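Local coordinates for AP endonuclease, family protein 2 (Mycobacterium smegmatis, PDB 5TNV), which binds magnesium in a xylose isomerase-like TIM barrel and may act as an endonuclease, at residues 153-158 and 269-274. Numbering follows the deposited sequence.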
loop_
_atom_site.group_PDB
_atom_site.type_symbol
_atom_site.label_atom_id
_atom_site.label_comp_id
_atom_site.label_asym_id
_atom_site.label_seq_id
_atom_site.Cartn_x
_atom_site.Cartn_y
_atom_site.Cartn_z
ATOM N N GLN A 153 7.153 -20.551 9.025
ATOM C CA GLN A 153 7.455 -19.135 9.164
ATOM C C GLN A 153 6.310 -18.246 8.660
ATOM O O GLN A 153 5.461 -18.683 7.867
ATOM C CB GLN A 153 8.726 -18.783 8.365
ATOM C CG GLN A 153 9.931 -19.605 8.702
ATOM C CD GLN A 153 10.303 -19.494 10.127
ATOM O OE1 GLN A 153 10.529 -18.377 10.623
ATOM N NE2 GLN A 153 10.430 -20.653 10.767
ATOM N N ILE A 154 6.323 -17.004 9.066
ATOM C CA ILE A 154 5.359 -16.018 8.553
ATOM C C ILE A 154 5.474 -15.854 7.031
ATOM O O ILE A 154 4.467 -15.678 6.350
ATOM C CB ILE A 154 5.556 -14.723 9.337
ATOM C CG1 ILE A 154 4.972 -14.915 10.770
ATOM C CG2 ILE A 154 4.933 -13.504 8.642
ATOM C CD1 ILE A 154 5.379 -13.835 11.754
ATOM N N TRP A 155 6.695 -15.956 6.514
ATOM C CA TRP A 155 6.952 -16.053 5.090
ATOM C C TRP A 155 8.039 -17.114 4.892
ATOM O O TRP A 155 9.013 -17.142 5.658
ATOM C CB TRP A 155 7.435 -14.789 4.474
ATOM C CG TRP A 155 6.566 -13.589 4.552
ATOM C CD1 TRP A 155 6.852 -12.416 5.221
ATOM C CD2 TRP A 155 5.318 -13.395 3.894
ATOM N NE1 TRP A 155 5.815 -11.533 5.015
ATOM C CE2 TRP A 155 4.870 -12.103 4.193
ATOM C CE3 TRP A 155 4.535 -14.203 3.064
ATOM C CZ2 TRP A 155 3.659 -11.607 3.676
ATOM C CZ3 TRP A 155 3.348 -13.723 2.561
ATOM C CH2 TRP A 155 2.934 -12.418 2.884
ATOM N N PHE A 156 7.945 -17.887 3.798
ATOM C CA PHE A 156 8.940 -18.961 3.620
ATOM C C PHE A 156 10.351 -18.416 3.519
ATOM O O PHE A 156 11.301 -19.125 3.854
ATOM C CB PHE A 156 8.576 -19.837 2.419
ATOM C CG PHE A 156 8.619 -19.157 1.054
ATOM C CD1 PHE A 156 9.818 -18.974 0.386
ATOM C CD2 PHE A 156 7.434 -18.740 0.431
ATOM C CE1 PHE A 156 9.844 -18.370 -0.872
ATOM C CE2 PHE A 156 7.458 -18.149 -0.818
ATOM C CZ PHE A 156 8.682 -17.969 -1.447
ATOM N N TRP A 157 10.513 -17.209 2.973
ATOM C CA TRP A 157 11.836 -16.663 2.715
ATOM C C TRP A 157 12.516 -16.163 3.978
ATOM O O TRP A 157 13.690 -15.722 3.906
ATOM C CB TRP A 157 11.797 -15.552 1.664
ATOM C CG TRP A 157 10.905 -14.402 2.017
ATOM C CD1 TRP A 157 11.155 -13.370 2.872
ATOM C CD2 TRP A 157 9.580 -14.169 1.490
ATOM N NE1 TRP A 157 10.094 -12.517 2.937
ATOM C CE2 TRP A 157 9.099 -12.980 2.088
ATOM C CE3 TRP A 157 8.759 -14.868 0.611
ATOM C CZ2 TRP A 157 7.846 -12.463 1.794
ATOM C CZ3 TRP A 157 7.521 -14.363 0.315
ATOM C CH2 TRP A 157 7.076 -13.171 0.920
ATOM N N LEU A 158 11.874 -16.245 5.137
ATOM C CA LEU A 158 12.500 -15.809 6.375
ATOM C C LEU A 158 13.566 -16.760 6.868
ATOM O O LEU A 158 14.363 -16.344 7.721
ATOM C CB LEU A 158 11.444 -15.569 7.455
ATOM C CG LEU A 158 10.449 -14.475 7.154
ATOM C CD1 LEU A 158 9.439 -14.332 8.305
ATOM C CD2 LEU A 158 11.113 -13.114 6.876
ATOM N N SER A 269 10.275 -6.603 4.986
ATOM C CA SER A 269 9.699 -6.474 3.631
ATOM C C SER A 269 8.250 -6.916 3.670
ATOM O O SER A 269 7.861 -7.723 4.524
ATOM C CB SER A 269 10.485 -7.281 2.595
ATOM O OG SER A 269 10.340 -8.669 2.844
ATOM N N ALA A 270 7.465 -6.396 2.746
ATOM C CA ALA A 270 6.052 -6.751 2.621
ATOM C C ALA A 270 5.666 -6.785 1.160
ATOM O O ALA A 270 5.989 -5.849 0.409
ATOM C CB ALA A 270 5.127 -5.793 3.347
ATOM N N PRO A 271 4.935 -7.814 0.699
ATOM C CA PRO A 271 4.476 -7.792 -0.698
ATOM C C PRO A 271 3.544 -6.621 -0.916
ATOM O O PRO A 271 2.637 -6.384 -0.130
ATOM C CB PRO A 271 3.767 -9.133 -0.863
ATOM C CG PRO A 271 3.655 -9.747 0.430
ATOM C CD PRO A 271 4.485 -9.006 1.417
ATOM N N LEU A 272 3.747 -5.897 -2.026
ATOM C CA LEU A 272 2.933 -4.760 -2.367
ATOM C C LEU A 272 2.773 -4.676 -3.881
ATOM O O LEU A 272 3.625 -5.214 -4.613
ATOM C CB LEU A 272 3.570 -3.438 -1.914
ATOM C CG LEU A 272 3.564 -3.162 -0.405
ATOM C CD1 LEU A 272 4.375 -1.906 -0.129
ATOM C CD2 LEU A 272 2.152 -3.022 0.124
ATOM N N PRO A 273 1.737 -3.973 -4.368
ATOM C CA PRO A 273 1.669 -3.640 -5.800
ATOM C C PRO A 273 2.981 -3.086 -6.337
ATOM O O PRO A 273 3.753 -2.426 -5.633
ATOM C CB PRO A 273 0.569 -2.591 -5.852
ATOM C CG PRO A 273 -0.345 -2.959 -4.687
ATOM C CD PRO A 273 0.598 -3.445 -3.627
ATOM N N LEU A 274 3.197 -3.318 -7.635
ATOM C CA LEU A 274 4.344 -2.751 -8.316
ATOM C C LEU A 274 4.534 -1.259 -8.005
ATOM O O LEU A 274 5.671 -0.829 -7.765
ATOM C CB LEU A 274 4.285 -2.916 -9.837
ATOM C CG LEU A 274 4.238 -4.355 -10.368
ATOM C CD1 LEU A 274 4.223 -4.344 -11.887
ATOM C CD2 LEU A 274 5.364 -5.214 -9.833
HETATM O O HOH W 1 5.272 -8.600 5.229
HETATM O O HOH W 2 9.719 -10.321 4.895
#
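Trp-155, in the loop 153-158 that tightens into a 3-10 turn, faces Pro-271 and Ser-269 on the strand part of 269-274; even the nearest CA atoms, of Trp-155 and Ala-270, are 9.7 Å apart, and the gap is bridged by side chains and two waters. The direct touch is apolar: the benzo rim of Trp-155 meets the ring of Pro-271 obliquely, with CZ2 lying 3.5 Å from Pro-271 CD, each side chain reaching toward the other. No hydrogen bond joins the segments directly. Instead, a water in the plane of the Trp-155 ring, at its edge, accepts from Trp-155 NE1 and donates to the carbonyl O of Ser-269 at 2.8 Å. A second water repeats the scheme in the plane of the Trp-157 indole, accepting from Trp-157 NE1 and giving a 2.7 Å bond to Ser-269 OG, an oxygen also hydrogen-bonded to Arg-229 O. Both indole N-H groups, on buried residues, are thereby satisfied.

The two indoles pack on each other within the loop, whose turn carries a 3.0 Å bond from Leu-158 N to Trp-155 O. A chi1 of 58° tucks CG of Trp-157 over its own main chain. The indoles lie nearly parallel (about 12°) but displaced, with Trp-157 CZ2 over the rim of one face of Trp-155, and Trp-155 CB rests 3.4 Å above the centre of the Trp-157 ring.

Tyr-256 meets Trp-157 edge-to-face, and Tyr-278 of a second subunit does the same to Trp-155. Trp-157 lies about 10 Å, side chain to ion, from the magnesium bound by Glu-193, Asp-223 and His-252. The contact thus joins the loop following helix 148-152 to the returning strand of the 251-261/266-272 beta hairpin, an antiparallel extension of the TIM barrel, at a subunit interface.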